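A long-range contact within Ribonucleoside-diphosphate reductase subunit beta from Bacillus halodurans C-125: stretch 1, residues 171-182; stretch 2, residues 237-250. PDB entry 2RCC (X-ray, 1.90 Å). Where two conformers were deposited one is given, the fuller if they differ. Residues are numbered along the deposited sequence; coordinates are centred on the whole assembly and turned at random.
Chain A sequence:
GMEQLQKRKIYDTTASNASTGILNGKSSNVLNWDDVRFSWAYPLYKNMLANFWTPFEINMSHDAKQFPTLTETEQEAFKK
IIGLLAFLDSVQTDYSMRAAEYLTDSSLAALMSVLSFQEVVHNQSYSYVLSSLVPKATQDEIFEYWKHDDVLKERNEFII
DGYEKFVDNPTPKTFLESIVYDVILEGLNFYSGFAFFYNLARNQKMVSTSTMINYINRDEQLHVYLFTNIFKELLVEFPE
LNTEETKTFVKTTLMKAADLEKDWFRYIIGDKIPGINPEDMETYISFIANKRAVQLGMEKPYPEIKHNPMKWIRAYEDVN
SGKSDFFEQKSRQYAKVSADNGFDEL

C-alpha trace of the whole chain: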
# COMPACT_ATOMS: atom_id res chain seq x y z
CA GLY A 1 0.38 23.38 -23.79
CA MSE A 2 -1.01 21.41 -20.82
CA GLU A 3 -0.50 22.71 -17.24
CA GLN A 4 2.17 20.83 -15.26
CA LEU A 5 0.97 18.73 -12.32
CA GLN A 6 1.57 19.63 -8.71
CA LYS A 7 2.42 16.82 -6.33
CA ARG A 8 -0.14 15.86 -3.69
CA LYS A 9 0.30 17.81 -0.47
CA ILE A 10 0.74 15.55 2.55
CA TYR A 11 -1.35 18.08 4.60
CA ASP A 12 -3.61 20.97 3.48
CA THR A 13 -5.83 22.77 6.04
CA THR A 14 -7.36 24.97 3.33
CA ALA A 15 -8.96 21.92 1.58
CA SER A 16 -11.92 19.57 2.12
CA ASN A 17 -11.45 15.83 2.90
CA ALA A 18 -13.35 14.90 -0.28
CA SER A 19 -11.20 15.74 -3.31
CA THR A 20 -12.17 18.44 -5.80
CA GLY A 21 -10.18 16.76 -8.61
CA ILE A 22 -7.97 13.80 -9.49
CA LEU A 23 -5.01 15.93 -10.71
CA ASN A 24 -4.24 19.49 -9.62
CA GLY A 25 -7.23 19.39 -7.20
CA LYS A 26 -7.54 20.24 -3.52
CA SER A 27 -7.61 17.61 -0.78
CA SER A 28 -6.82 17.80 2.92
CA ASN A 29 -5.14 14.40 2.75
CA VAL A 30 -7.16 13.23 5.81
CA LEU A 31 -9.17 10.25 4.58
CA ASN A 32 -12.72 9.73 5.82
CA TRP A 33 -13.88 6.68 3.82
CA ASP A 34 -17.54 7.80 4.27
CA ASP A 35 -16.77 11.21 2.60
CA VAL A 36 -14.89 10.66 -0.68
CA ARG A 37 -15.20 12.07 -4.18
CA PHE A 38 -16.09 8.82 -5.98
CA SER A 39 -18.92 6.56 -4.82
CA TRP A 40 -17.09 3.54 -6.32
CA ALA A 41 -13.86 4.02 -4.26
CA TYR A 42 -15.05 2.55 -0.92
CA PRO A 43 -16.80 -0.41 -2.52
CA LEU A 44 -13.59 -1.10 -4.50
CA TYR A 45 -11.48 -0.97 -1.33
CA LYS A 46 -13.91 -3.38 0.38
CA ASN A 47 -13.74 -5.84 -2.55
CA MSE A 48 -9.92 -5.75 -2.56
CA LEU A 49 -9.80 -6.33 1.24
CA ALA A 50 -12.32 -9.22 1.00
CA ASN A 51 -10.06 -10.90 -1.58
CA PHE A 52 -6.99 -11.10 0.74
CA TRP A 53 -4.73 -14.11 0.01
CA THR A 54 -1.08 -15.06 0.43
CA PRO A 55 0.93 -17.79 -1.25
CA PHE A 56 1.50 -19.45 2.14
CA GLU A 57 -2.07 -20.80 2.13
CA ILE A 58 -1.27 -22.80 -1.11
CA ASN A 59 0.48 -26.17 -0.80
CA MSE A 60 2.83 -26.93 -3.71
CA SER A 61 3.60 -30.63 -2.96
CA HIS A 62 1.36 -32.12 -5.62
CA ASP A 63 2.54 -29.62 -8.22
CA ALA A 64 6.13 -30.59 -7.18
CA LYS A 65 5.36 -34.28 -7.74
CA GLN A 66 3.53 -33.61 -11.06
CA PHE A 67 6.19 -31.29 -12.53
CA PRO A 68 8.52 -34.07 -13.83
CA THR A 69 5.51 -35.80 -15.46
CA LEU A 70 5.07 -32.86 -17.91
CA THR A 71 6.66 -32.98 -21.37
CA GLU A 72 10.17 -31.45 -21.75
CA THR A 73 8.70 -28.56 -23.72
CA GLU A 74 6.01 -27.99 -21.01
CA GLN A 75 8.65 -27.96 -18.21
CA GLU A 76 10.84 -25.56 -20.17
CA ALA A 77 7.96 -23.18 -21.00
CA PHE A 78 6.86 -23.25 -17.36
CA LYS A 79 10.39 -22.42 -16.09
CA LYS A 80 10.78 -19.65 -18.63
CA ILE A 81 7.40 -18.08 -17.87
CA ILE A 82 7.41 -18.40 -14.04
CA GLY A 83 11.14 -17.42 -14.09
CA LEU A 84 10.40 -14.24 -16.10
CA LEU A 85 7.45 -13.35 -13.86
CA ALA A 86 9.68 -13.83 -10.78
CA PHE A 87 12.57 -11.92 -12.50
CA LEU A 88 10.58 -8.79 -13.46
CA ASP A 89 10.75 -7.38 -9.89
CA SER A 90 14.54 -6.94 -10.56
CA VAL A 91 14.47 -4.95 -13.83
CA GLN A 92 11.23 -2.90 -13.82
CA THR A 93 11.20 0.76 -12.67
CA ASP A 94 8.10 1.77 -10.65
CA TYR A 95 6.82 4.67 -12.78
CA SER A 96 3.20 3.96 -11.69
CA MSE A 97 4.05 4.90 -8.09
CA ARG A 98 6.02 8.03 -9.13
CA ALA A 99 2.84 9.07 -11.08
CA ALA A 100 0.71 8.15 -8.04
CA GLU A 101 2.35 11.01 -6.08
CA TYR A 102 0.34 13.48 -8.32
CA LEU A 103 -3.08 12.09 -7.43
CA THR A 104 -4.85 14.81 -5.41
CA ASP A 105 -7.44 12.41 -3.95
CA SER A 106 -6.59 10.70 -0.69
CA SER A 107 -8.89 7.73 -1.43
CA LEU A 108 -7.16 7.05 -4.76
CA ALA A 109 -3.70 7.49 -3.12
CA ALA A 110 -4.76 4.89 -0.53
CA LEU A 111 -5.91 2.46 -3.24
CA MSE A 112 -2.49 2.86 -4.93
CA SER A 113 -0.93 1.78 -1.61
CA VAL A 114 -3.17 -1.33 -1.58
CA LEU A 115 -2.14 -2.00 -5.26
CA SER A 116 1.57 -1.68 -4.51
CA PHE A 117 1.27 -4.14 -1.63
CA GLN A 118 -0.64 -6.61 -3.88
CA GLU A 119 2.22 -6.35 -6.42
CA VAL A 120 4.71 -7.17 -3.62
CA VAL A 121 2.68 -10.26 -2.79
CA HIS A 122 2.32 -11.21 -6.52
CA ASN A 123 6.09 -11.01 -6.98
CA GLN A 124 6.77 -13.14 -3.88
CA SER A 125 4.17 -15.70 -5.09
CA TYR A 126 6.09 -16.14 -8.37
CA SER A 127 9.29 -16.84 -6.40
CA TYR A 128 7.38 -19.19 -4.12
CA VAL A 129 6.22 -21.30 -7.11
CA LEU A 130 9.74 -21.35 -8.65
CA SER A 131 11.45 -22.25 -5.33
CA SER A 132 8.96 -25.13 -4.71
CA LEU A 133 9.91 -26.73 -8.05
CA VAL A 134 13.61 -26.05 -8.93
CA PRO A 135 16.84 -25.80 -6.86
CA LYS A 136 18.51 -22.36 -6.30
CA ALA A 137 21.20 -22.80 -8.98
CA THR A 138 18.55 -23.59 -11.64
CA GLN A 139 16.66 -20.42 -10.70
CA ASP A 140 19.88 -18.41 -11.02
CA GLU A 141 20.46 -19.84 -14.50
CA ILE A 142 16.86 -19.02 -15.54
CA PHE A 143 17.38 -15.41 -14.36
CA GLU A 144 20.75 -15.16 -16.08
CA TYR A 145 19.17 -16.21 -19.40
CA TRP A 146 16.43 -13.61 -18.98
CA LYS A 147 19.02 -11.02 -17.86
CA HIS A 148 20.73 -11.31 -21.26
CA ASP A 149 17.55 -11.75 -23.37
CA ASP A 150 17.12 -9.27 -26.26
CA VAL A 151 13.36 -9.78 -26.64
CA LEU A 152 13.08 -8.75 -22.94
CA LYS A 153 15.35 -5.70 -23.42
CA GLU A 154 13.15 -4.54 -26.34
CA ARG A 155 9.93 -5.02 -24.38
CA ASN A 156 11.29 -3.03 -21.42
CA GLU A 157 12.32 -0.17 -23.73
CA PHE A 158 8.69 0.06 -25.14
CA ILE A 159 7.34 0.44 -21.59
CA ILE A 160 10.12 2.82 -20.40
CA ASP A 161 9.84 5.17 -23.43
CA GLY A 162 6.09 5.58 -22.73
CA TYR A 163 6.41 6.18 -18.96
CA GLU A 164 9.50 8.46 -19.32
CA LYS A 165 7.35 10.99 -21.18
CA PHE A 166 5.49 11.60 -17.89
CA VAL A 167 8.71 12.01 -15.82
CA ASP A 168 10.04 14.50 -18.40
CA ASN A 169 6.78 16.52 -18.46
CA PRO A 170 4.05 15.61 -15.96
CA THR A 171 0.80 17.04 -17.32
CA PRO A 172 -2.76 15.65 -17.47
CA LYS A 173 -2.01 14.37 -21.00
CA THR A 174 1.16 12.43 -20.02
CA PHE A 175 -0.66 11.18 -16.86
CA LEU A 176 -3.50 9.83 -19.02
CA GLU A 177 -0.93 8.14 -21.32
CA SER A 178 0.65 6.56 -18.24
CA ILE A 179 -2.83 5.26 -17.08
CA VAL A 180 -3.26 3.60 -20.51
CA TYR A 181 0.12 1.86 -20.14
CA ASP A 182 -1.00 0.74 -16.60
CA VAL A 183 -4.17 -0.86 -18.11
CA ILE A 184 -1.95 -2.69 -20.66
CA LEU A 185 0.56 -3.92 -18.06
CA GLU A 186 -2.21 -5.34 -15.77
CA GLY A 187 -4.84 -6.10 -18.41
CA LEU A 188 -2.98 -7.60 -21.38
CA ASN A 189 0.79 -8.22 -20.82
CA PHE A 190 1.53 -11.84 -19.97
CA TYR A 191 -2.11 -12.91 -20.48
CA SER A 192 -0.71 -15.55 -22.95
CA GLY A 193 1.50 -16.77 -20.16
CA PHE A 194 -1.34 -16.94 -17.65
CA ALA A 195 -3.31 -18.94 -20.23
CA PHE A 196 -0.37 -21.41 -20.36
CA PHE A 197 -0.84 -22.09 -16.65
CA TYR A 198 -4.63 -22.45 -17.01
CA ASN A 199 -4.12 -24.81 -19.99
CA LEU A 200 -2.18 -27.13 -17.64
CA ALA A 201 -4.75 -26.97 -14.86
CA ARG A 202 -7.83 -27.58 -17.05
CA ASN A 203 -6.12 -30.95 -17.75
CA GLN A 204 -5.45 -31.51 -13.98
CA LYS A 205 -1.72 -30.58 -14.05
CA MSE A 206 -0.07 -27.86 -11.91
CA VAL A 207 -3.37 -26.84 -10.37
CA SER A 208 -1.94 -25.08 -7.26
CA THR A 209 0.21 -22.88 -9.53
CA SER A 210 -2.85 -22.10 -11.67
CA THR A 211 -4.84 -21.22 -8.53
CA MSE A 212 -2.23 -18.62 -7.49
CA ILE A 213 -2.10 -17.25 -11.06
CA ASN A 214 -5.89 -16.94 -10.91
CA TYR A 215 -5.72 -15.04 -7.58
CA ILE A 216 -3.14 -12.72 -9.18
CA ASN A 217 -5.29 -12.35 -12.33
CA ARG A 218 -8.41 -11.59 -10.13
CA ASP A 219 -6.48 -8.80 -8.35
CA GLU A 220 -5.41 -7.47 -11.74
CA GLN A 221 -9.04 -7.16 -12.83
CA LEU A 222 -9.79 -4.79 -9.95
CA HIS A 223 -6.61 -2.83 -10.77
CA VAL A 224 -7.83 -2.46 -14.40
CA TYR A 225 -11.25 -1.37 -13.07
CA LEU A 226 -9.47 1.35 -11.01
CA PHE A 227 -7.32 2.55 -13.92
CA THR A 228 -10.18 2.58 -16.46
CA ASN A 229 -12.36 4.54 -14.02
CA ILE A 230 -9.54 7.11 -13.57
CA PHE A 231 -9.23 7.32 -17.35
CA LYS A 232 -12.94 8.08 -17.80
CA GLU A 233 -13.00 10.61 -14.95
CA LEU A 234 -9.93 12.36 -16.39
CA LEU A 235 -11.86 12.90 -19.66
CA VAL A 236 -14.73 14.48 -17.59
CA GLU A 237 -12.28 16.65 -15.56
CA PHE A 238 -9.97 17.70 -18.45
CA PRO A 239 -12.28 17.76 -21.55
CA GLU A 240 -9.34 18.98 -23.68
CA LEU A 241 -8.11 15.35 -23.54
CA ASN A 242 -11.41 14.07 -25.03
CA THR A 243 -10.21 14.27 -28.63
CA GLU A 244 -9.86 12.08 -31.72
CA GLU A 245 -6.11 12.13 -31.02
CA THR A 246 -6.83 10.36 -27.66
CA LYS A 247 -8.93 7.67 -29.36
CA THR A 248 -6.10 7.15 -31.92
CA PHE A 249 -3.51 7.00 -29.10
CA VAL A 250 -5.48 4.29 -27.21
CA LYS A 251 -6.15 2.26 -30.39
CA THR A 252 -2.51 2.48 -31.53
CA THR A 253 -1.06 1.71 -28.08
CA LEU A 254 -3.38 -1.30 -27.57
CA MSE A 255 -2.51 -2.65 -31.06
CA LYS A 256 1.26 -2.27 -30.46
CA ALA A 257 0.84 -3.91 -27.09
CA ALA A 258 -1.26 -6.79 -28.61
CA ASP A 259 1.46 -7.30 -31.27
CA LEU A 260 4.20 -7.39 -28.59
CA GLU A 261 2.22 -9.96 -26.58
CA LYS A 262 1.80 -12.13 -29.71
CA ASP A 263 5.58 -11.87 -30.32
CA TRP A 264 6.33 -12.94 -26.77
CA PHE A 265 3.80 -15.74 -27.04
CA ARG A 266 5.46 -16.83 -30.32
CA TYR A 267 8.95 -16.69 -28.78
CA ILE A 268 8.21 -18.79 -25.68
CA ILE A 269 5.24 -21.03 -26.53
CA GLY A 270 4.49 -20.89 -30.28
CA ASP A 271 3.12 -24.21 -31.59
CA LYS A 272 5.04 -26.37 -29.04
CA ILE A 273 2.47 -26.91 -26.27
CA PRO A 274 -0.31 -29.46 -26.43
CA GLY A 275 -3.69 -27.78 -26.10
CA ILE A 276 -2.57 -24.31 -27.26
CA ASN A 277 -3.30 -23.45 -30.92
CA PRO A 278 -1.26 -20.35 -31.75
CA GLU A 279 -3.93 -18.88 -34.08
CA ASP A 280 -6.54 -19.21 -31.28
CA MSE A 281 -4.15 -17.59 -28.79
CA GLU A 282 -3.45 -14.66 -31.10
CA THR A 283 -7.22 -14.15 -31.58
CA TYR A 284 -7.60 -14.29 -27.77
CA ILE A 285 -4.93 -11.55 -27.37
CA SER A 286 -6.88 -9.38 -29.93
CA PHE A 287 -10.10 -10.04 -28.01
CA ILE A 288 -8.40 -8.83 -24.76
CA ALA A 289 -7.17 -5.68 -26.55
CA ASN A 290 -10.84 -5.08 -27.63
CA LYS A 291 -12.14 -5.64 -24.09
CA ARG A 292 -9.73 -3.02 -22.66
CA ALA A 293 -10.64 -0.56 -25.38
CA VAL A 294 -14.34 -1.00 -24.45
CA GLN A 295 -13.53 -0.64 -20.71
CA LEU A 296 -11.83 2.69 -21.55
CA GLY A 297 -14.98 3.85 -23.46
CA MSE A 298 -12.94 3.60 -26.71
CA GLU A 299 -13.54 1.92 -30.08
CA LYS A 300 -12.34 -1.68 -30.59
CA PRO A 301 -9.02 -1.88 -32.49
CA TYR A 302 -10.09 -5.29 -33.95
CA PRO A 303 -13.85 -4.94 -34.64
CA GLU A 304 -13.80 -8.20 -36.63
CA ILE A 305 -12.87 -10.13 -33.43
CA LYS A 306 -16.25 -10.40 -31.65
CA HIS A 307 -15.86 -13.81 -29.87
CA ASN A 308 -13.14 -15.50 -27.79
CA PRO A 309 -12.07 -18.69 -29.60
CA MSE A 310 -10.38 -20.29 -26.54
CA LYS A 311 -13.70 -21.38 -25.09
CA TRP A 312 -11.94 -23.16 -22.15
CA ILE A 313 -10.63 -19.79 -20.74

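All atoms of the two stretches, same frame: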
# COMPACT_ATOMS: atom_id res chain seq x y z
N THR A 171 1.95 16.23 -17.00
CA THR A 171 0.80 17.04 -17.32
C THR A 171 -0.37 16.07 -17.33
O THR A 171 -0.14 14.87 -17.26
CB THR A 171 0.93 17.64 -18.70
OG1 THR A 171 0.82 16.57 -19.66
CG2 THR A 171 2.30 18.39 -18.89
N PRO A 172 -1.62 16.57 -17.38
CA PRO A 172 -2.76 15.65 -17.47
C PRO A 172 -2.74 14.71 -18.70
O PRO A 172 -3.24 13.61 -18.63
CB PRO A 172 -3.95 16.60 -17.53
CG PRO A 172 -3.48 17.83 -16.81
CD PRO A 172 -2.08 17.97 -17.26
N LYS A 173 -2.13 15.16 -19.78
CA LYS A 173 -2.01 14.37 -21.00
C LYS A 173 -1.02 13.22 -20.82
O LYS A 173 -1.33 12.11 -21.19
CB LYS A 173 -1.57 15.28 -22.15
CG LYS A 173 -1.56 14.63 -23.53
CD LYS A 173 -0.99 15.60 -24.56
CE LYS A 173 -0.82 14.95 -25.92
NZ LYS A 173 -2.15 14.50 -26.45
N THR A 174 0.17 13.49 -20.29
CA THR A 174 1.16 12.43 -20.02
C THR A 174 0.70 11.49 -18.86
O THR A 174 1.04 10.31 -18.84
CB THR A 174 2.57 13.00 -19.76
OG1 THR A 174 2.57 13.87 -18.61
CG2 THR A 174 3.09 13.72 -21.01
N PHE A 175 -0.08 12.01 -17.91
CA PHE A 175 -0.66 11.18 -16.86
C PHE A 175 -1.66 10.18 -17.44
O PHE A 175 -1.66 9.00 -17.10
CB PHE A 175 -1.33 12.01 -15.79
CG PHE A 175 -1.70 11.23 -14.58
CD1 PHE A 175 -2.93 10.59 -14.51
CD2 PHE A 175 -0.81 11.09 -13.52
CE1 PHE A 175 -3.29 9.82 -13.38
CE2 PHE A 175 -1.17 10.32 -12.38
CZ PHE A 175 -2.41 9.69 -12.33
N LEU A 176 -2.53 10.67 -18.32
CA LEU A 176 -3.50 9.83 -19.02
C LEU A 176 -2.80 8.72 -19.84
O LEU A 176 -3.21 7.59 -19.81
CB LEU A 176 -4.39 10.68 -19.93
CG LEU A 176 -5.65 10.02 -20.52
CD1 LEU A 176 -6.68 9.84 -19.43
CD2 LEU A 176 -6.26 10.86 -21.62
N GLU A 177 -1.73 9.09 -20.55
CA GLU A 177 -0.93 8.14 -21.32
C GLU A 177 -0.39 7.05 -20.42
O GLU A 177 -0.47 5.88 -20.76
CB GLU A 177 0.21 8.85 -22.03
CG GLU A 177 -0.26 9.77 -23.14
CD GLU A 177 0.83 10.65 -23.74
OE1 GLU A 177 2.03 10.49 -23.39
OE2 GLU A 177 0.46 11.51 -24.58
N SER A 178 0.13 7.45 -19.28
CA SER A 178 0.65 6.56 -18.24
C SER A 178 -0.43 5.60 -17.69
O SER A 178 -0.16 4.43 -17.45
CB SER A 178 1.30 7.43 -17.16
OG SER A 178 1.65 6.67 -16.03
N ILE A 179 -1.66 6.09 -17.48
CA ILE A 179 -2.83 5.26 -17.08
C ILE A 179 -3.13 4.20 -18.15
O ILE A 179 -3.45 3.05 -17.81
CB ILE A 179 -4.11 6.13 -16.85
CG1 ILE A 179 -3.99 6.94 -15.57
CG2 ILE A 179 -5.41 5.28 -16.81
CD1 ILE A 179 -4.16 6.09 -14.27
N VAL A 180 -3.03 4.57 -19.42
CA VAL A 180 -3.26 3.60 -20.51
C VAL A 180 -2.21 2.49 -20.45
O VAL A 180 -2.57 1.31 -20.60
CB VAL A 180 -3.31 4.24 -21.93
CG1 VAL A 180 -3.40 3.13 -23.03
CG2 VAL A 180 -4.51 5.23 -22.04
N TYR A 181 -0.94 2.86 -20.26
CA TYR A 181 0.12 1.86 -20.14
C TYR A 181 -0.14 0.97 -18.92
O TYR A 181 0.09 -0.23 -19.01
CB TYR A 181 1.52 2.46 -20.06
CG TYR A 181 1.90 3.34 -21.21
CD1 TYR A 181 1.76 2.93 -22.53
CD2 TYR A 181 2.41 4.59 -20.98
CE1 TYR A 181 2.11 3.76 -23.59
CE2 TYR A 181 2.76 5.42 -22.00
CZ TYR A 181 2.61 5.02 -23.30
OH TYR A 181 2.98 5.90 -24.29
N ASP A 182 -0.62 1.54 -17.82
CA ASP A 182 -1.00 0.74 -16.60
C ASP A 182 -2.09 -0.33 -16.90
O ASP A 182 -2.04 -1.46 -16.38
CB ASP A 182 -1.53 1.61 -15.45
CG ASP A 182 -0.49 2.56 -14.83
OD1 ASP A 182 0.73 2.35 -14.97
OD2 ASP A 182 -0.94 3.55 -14.17
N GLU A 237 -12.97 15.57 -16.28
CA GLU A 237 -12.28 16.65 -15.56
C GLU A 237 -11.45 17.58 -16.46
O GLU A 237 -11.39 18.79 -16.23
CB GLU A 237 -11.40 16.02 -14.46
CG GLU A 237 -10.97 16.99 -13.39
CD GLU A 237 -10.39 16.33 -12.16
OE1 GLU A 237 -10.98 15.38 -11.62
OE2 GLU A 237 -9.35 16.79 -11.68
N PHE A 238 -10.81 17.01 -17.48
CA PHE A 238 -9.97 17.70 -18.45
C PHE A 238 -10.53 17.34 -19.83
O PHE A 238 -9.98 16.44 -20.51
CB PHE A 238 -8.51 17.23 -18.33
CG PHE A 238 -7.92 17.43 -16.96
CD1 PHE A 238 -7.39 18.65 -16.59
CD2 PHE A 238 -7.93 16.40 -16.04
CE1 PHE A 238 -6.87 18.85 -15.31
CE2 PHE A 238 -7.39 16.60 -14.74
CZ PHE A 238 -6.86 17.81 -14.40
N PRO A 239 -11.65 17.99 -20.23
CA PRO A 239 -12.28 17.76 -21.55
C PRO A 239 -11.39 17.97 -22.78
O PRO A 239 -11.68 17.41 -23.86
CB PRO A 239 -13.39 18.80 -21.58
CG PRO A 239 -13.73 19.02 -20.20
CD PRO A 239 -12.46 18.93 -19.43
N GLU A 240 -10.35 18.79 -22.63
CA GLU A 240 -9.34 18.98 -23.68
C GLU A 240 -8.61 17.68 -24.08
O GLU A 240 -7.97 17.63 -25.12
CB GLU A 240 -8.33 20.07 -23.27
CG GLU A 240 -7.57 19.85 -21.91
CD GLU A 240 -8.27 20.46 -20.65
OE1 GLU A 240 -9.50 20.28 -20.44
OE2 GLU A 240 -7.57 21.10 -19.85
N LEU A 241 -8.67 16.64 -23.24
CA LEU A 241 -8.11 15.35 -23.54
C LEU A 241 -9.10 14.47 -24.31
O LEU A 241 -8.70 13.46 -24.88
CB LEU A 241 -7.72 14.63 -22.25
CG LEU A 241 -6.68 15.28 -21.33
CD1 LEU A 241 -6.53 14.38 -20.07
CD2 LEU A 241 -5.35 15.46 -22.02
N ASN A 242 -10.39 14.85 -24.35
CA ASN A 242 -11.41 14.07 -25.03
C ASN A 242 -11.41 14.43 -26.51
O ASN A 242 -12.29 15.14 -26.99
CB ASN A 242 -12.79 14.32 -24.38
CG ASN A 242 -13.85 13.42 -24.93
OD1 ASN A 242 -13.55 12.32 -25.42
ND2 ASN A 242 -15.11 13.90 -24.93
N THR A 243 -10.41 13.93 -27.23
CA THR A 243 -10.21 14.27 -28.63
C THR A 243 -10.12 13.00 -29.49
O THR A 243 -10.10 11.90 -28.97
CB THR A 243 -8.93 15.12 -28.79
OG1 THR A 243 -7.78 14.38 -28.36
CG2 THR A 243 -9.01 16.37 -27.97
N GLU A 244 -10.09 13.19 -30.80
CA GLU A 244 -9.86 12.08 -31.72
C GLU A 244 -8.45 11.56 -31.55
O GLU A 244 -8.23 10.37 -31.61
CB GLU A 244 -10.12 12.48 -33.19
CG GLU A 244 -11.60 12.57 -33.50
CD GLU A 244 -12.30 11.22 -33.40
OE1 GLU A 244 -11.86 10.27 -34.07
OE2 GLU A 244 -13.31 11.10 -32.66
N GLU A 245 -7.50 12.48 -31.34
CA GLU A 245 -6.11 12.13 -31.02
C GLU A 245 -6.02 11.15 -29.83
O GLU A 245 -5.20 10.24 -29.87
CB GLU A 245 -5.29 13.40 -30.75
CG GLU A 245 -3.89 13.21 -30.10
CD GLU A 245 -3.06 14.51 -30.07
OE1 GLU A 245 -2.87 15.12 -31.13
OE2 GLU A 245 -2.56 14.89 -28.99
N THR A 246 -6.84 11.31 -28.80
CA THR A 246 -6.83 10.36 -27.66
C THR A 246 -7.35 8.97 -28.05
O THR A 246 -6.80 7.96 -27.62
CB THR A 246 -7.56 10.94 -26.43
OG1 THR A 246 -6.86 12.12 -26.01
CG2 THR A 246 -7.62 9.94 -25.27
N LYS A 247 -8.40 8.94 -28.87
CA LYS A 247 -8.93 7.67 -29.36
C LYS A 247 -7.88 6.95 -30.23
O LYS A 247 -7.72 5.74 -30.12
CB LYS A 247 -10.25 7.86 -30.15
CG LYS A 247 -11.38 8.63 -29.43
CD LYS A 247 -12.77 8.47 -30.09
CE LYS A 247 -13.86 9.22 -29.25
N THR A 248 -7.19 7.69 -31.10
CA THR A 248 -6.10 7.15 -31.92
C THR A 248 -4.95 6.65 -31.06
O THR A 248 -4.45 5.54 -31.28
CB THR A 248 -5.58 8.21 -32.92
OG1 THR A 248 -6.64 8.57 -33.80
CG2 THR A 248 -4.44 7.64 -33.76
N PHE A 249 -4.53 7.43 -30.08
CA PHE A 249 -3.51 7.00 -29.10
C PHE A 249 -3.83 5.64 -28.41
O PHE A 249 -2.98 4.74 -28.33
CB PHE A 249 -3.28 8.06 -28.02
CG PHE A 249 -2.32 7.61 -26.93
CD1 PHE A 249 -0.95 7.69 -27.13
CD2 PHE A 249 -2.78 7.05 -25.75
CE1 PHE A 249 -0.06 7.26 -26.19
CE2 PHE A 249 -1.88 6.60 -24.78
CZ PHE A 249 -0.52 6.71 -24.99
N VAL A 250 -5.04 5.52 -27.88
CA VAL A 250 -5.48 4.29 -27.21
C VAL A 250 -5.51 3.11 -28.20
O VAL A 250 -5.00 2.04 -27.90
CB VAL A 250 -6.85 4.50 -26.52
CG1 VAL A 250 -7.42 3.18 -25.97
CG2 VAL A 250 -6.69 5.51 -25.40

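How does stretch 1 begin its contact with stretch 2? T171 sits at the N-cap of helix 172-182 and does not itself touch the partner; its OG1 accepts from T174 N at 3.2 Å and, weakly, from K173 N at 3.3 Å, which satisfies amides that the first turn of a helix leaves without partners. P172, which has no amide hydrogen to offer, fits that first turn well and points toward stretch 2. Its ring lies over one face of the F238 ring, with P172 CB 4.0 Å from the ring centroid and only 8° off the normal, a CH-pi contact. Its carbonyl side meets L241 as well, P172 O lying 3.7 Å from L241 CD1.

What does K173 contribute from its sideways position? Near the backbone it is an apolar surface: K173 CA lies 3.7 Å from L241 CD2. Farther out, the chain extends through three t rotamers before chi4 turns to p, and the amine reaches E245, where K173 NZ donates to E245 OE2 at 2.6 Å in a salt bridge. This is the one hydrogen bond between the stretches, and it lies toward solvent, with K173 partly exposed and E245 exposed. A long lysine suits the place because it can cover a leucine and still carry its charge to a carboxylate.

How is the middle of the contact packed? L176, one turn after P172, points toward stretch 2 and is buried; its CD2 lies 3.9 Å from L241 CD1 and 4.0 Å from T246 CG2. L241 thus meets P172, K173 and L176 in turn. T246 presents its methyl here, while its hydroxyl is engaged within its own stretch, T246 OG1 donating to L241 O at 2.5 Å; T246 N donates to the capping T243 OG1 at 3.2 Å.

What receives F249, which has the largest area covered in this contact? E177, V180 and Y181 do. The aliphatic part of E177 lies over one face of the ring, E177 CG being 4.0 Å from the F249 centroid, so a charged residue supplies a CH-pi contact. V180 and Y181 meet the ring edge, with V180 CB 4.0 Å from F249 CE2 and Y181 OH 3.7 Å from F249 CZ. V180 also packs against V250, their CG2 atoms 4.0 Å apart; compact, branched valines suit this buried spot, where the CA atoms of V180 and V250 are 7.1 Å apart. Altogether the two stretches bury 563 Å², mostly through apolar contacts.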